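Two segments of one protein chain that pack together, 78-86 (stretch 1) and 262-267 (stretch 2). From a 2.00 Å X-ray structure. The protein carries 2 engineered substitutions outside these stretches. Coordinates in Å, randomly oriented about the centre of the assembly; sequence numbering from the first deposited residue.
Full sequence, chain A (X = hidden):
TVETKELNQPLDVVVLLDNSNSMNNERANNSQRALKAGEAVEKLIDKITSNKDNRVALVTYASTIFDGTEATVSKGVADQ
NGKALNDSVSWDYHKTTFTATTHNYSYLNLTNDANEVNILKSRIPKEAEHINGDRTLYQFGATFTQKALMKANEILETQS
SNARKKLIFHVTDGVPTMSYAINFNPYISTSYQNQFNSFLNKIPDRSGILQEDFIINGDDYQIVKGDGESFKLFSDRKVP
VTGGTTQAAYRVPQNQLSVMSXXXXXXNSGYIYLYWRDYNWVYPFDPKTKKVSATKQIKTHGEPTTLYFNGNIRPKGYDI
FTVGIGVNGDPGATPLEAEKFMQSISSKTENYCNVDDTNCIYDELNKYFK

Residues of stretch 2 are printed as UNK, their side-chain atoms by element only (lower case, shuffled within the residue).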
# COMPACT_ATOMS: atom_id res chain seq x y z
N ALA A 78 18.96 -2.39 9.20
CA ALA A 78 19.25 -2.25 10.63
C ALA A 78 20.30 -3.25 11.03
O ALA A 78 20.52 -4.22 10.31
CB ALA A 78 17.98 -2.43 11.48
N ASP A 79 20.93 -3.01 12.17
CA ASP A 79 21.86 -3.96 12.70
C ASP A 79 21.08 -5.04 13.46
O ASP A 79 19.83 -5.07 13.42
CB ASP A 79 22.97 -3.29 13.55
CG ASP A 79 22.47 -2.77 14.90
OD1 ASP A 79 21.36 -3.15 15.32
OD2 ASP A 79 23.20 -1.95 15.55
N GLN A 80 21.83 -5.92 14.15
CA GLN A 80 21.25 -7.07 14.85
C GLN A 80 20.39 -6.68 16.04
O GLN A 80 19.59 -7.50 16.51
CB GLN A 80 22.36 -8.03 15.27
CG GLN A 80 23.15 -7.57 16.50
CD GLN A 80 24.27 -8.51 16.85
OE1 GLN A 80 24.92 -9.08 15.96
NE2 GLN A 80 24.52 -8.66 18.14
N ASN A 81 20.51 -5.43 16.49
CA ASN A 81 19.62 -4.91 17.54
C ASN A 81 18.42 -4.07 17.06
O ASN A 81 17.69 -3.49 17.87
CB ASN A 81 20.43 -4.14 18.60
CG ASN A 81 21.47 -5.01 19.23
OD1 ASN A 81 21.19 -6.14 19.65
ND2 ASN A 81 22.71 -4.52 19.27
N GLY A 82 18.20 -4.00 15.76
CA GLY A 82 17.12 -3.14 15.23
C GLY A 82 17.53 -1.67 15.08
O GLY A 82 16.68 -0.82 14.82
N LYS A 83 18.80 -1.35 15.27
CA LYS A 83 19.24 0.05 15.09
C LYS A 83 19.40 0.33 13.61
O LYS A 83 20.07 -0.40 12.92
CB LYS A 83 20.55 0.33 15.82
CG LYS A 83 20.94 1.79 15.76
CD LYS A 83 21.95 2.12 16.83
CE LYS A 83 21.58 3.47 17.48
NZ LYS A 83 22.16 4.50 16.67
N ALA A 84 18.79 1.41 13.14
CA ALA A 84 18.56 1.62 11.73
C ALA A 84 19.72 2.34 11.00
O ALA A 84 20.32 3.25 11.55
CB ALA A 84 17.25 2.34 11.51
N LEU A 85 20.01 1.92 9.77
CA LEU A 85 20.92 2.68 8.91
C LEU A 85 20.54 2.56 7.45
O LEU A 85 19.92 1.57 7.04
CB LEU A 85 22.39 2.25 9.12
CG LEU A 85 22.91 0.89 8.69
CD1 LEU A 85 24.47 0.88 8.73
CD2 LEU A 85 22.38 -0.20 9.59
N ASN A 86 20.92 3.55 6.66
CA ASN A 86 20.70 3.50 5.22
C ASN A 86 22.01 3.10 4.53
O ASN A 86 22.98 3.84 4.62
CB ASN A 86 20.22 4.87 4.73
CG ASN A 86 19.56 4.82 3.36
OD1 ASN A 86 19.99 4.08 2.47
ND2 ASN A 86 18.52 5.64 3.17
N UNK A 262 30.05 4.95 19.33
CA UNK A 262 29.41 5.98 20.16
C UNK A 262 27.88 5.94 20.01
O UNK A 262 27.14 5.88 21.01
c UNK A 262 29.98 7.35 19.73
c UNK A 262 29.66 8.49 20.70
n UNK A 262 30.58 9.45 20.77
o UNK A 262 28.60 8.53 21.35
N UNK A 263 27.42 5.95 18.76
CA UNK A 263 25.99 5.83 18.42
C UNK A 263 25.31 4.52 18.85
O UNK A 263 24.10 4.50 19.07
c UNK A 263 25.63 7.56 16.59
c UNK A 263 25.89 7.86 15.13
c UNK A 263 25.77 6.09 16.93
o UNK A 263 25.67 9.03 14.73
o UNK A 263 26.32 6.94 14.38
N UNK A 264 26.08 3.43 18.95
CA UNK A 264 25.56 2.18 19.53
C UNK A 264 25.31 1.02 18.56
O UNK A 264 24.67 0.04 18.91
N UNK A 265 25.82 1.14 17.34
CA UNK A 265 25.69 0.06 16.38
C UNK A 265 26.48 -1.17 16.81
O UNK A 265 27.55 -1.05 17.43
c UNK A 265 24.67 3.76 13.69
c UNK A 265 25.51 2.85 14.35
c UNK A 265 23.28 1.93 13.01
c UNK A 265 26.17 0.50 15.02
c UNK A 265 24.12 1.05 13.66
c UNK A 265 23.55 3.27 13.02
c UNK A 265 25.25 1.49 14.34
o UNK A 265 22.70 4.11 12.36
N UNK A 266 25.95 -2.34 16.49
CA UNK A 266 26.67 -3.58 16.68
C UNK A 266 27.73 -3.65 15.58
O UNK A 266 27.40 -3.77 14.40
c UNK A 266 25.75 -4.77 16.59
N UNK A 267 29.00 -3.55 15.98
CA UNK A 267 30.11 -3.59 15.03
C UNK A 267 31.04 -4.72 15.40
O UNK A 267 31.59 -4.72 16.49
c UNK A 267 30.01 -1.06 14.95
c UNK A 267 30.73 0.24 15.28
c UNK A 267 31.89 -2.28 13.82
c UNK A 267 30.92 -2.28 15.00
O HOH W 1 22.71 -1.86 17.98

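Position 262 carries four side-chain atoms: two carbons in line, the second bearing one oxygen and one nitrogen, at bond lengths that suit an amide. Nothing of stretch 1 comes within 8.9 Å of this side chain, so the contact places no demand on it. The atoms give asparagine, Asn262.

Position 263, still helical, has five side-chain atoms, three carbons in a chain ending in two oxygens. Lys83 NZ lies 4.0 Å from the CB of 263 and approaches the backbone, 3.1 Å from the O of 263 in a weak hydrogen bond, so the acid is not what Lys83 uses. A carboxylate one methylene longer than aspartate is glutamate, hence Glu263. One carboxylate oxygen is satisfied elsewhere in the structure.

Position 264 has no side-chain atoms at all, which makes it Gly264. The local reason is clear: phi is 108°, the helix ends here in a Schellman motif, and a CB would be jammed against the carbonyl O of the preceding residue. The contact is less restrictive, since an ideal CB would still stand 4.0 Å from Lys83 CE.

Position 265 shows one carbon leading to a ring of six carbons, with a single oxygen on the far side of the ring. That oxygen is 2.7 Å from Ala84 O and 3.7 Å from Leu85 CB, while Lys83 lies over one ring face. A phenol fits: Tyr265. Although its CA-to-CB bond points sideways, the ring reaches across and its OH donates to Ala84 O near the ring plane. Lys83 CD sits 4.0 Å from the centroid of the Tyr265 ring, only 11° off the normal, and Lys83 NZ 4.3 Å from the same centroid, so one chain supplies both a CH-pi and a cation-pi contact.

Position 266 has a single side-chain carbon, pointing toward stretch 1 and lying 3.8 Å from Gln80 CG and 4.1 Å from Asn81 ND2. It is Ala266, a small methyl set against the turn.

Position 267 has four carbons, forked at the first, with one arm two carbons long; its CA-to-CB bond points away from stretch 1, and nothing here touches it. It is Ile267.

The design rests on a prepared acceptor. Asp79 opens a type I turn, and its OD1 accepts from Asn81 N at 2.7 Å and Lys83 N at 3.1 Å. With that oxygen holding the turn, OD2 is presented to stretch 2, where Ala266 N donates to Asp79 OD2 at 2.9 Å and a nearly straight 165°. Water 1 extends the link, donating to Asp79 OD2 at 2.5 Å and to Gly264 O at 2.9 Å while accepting from Asn81 ND2 at 3.0 Å. Beside this polar anchor, Tyr265 fills the space along Lys83 and ends on a strand carbonyl. The rule to extract is economical: backbone groups take part in all three direct hydrogen bonds, and Tyr265 is the residue with the largest area covered by the other stretch.

Stretch 2 262-267: NEGYAI
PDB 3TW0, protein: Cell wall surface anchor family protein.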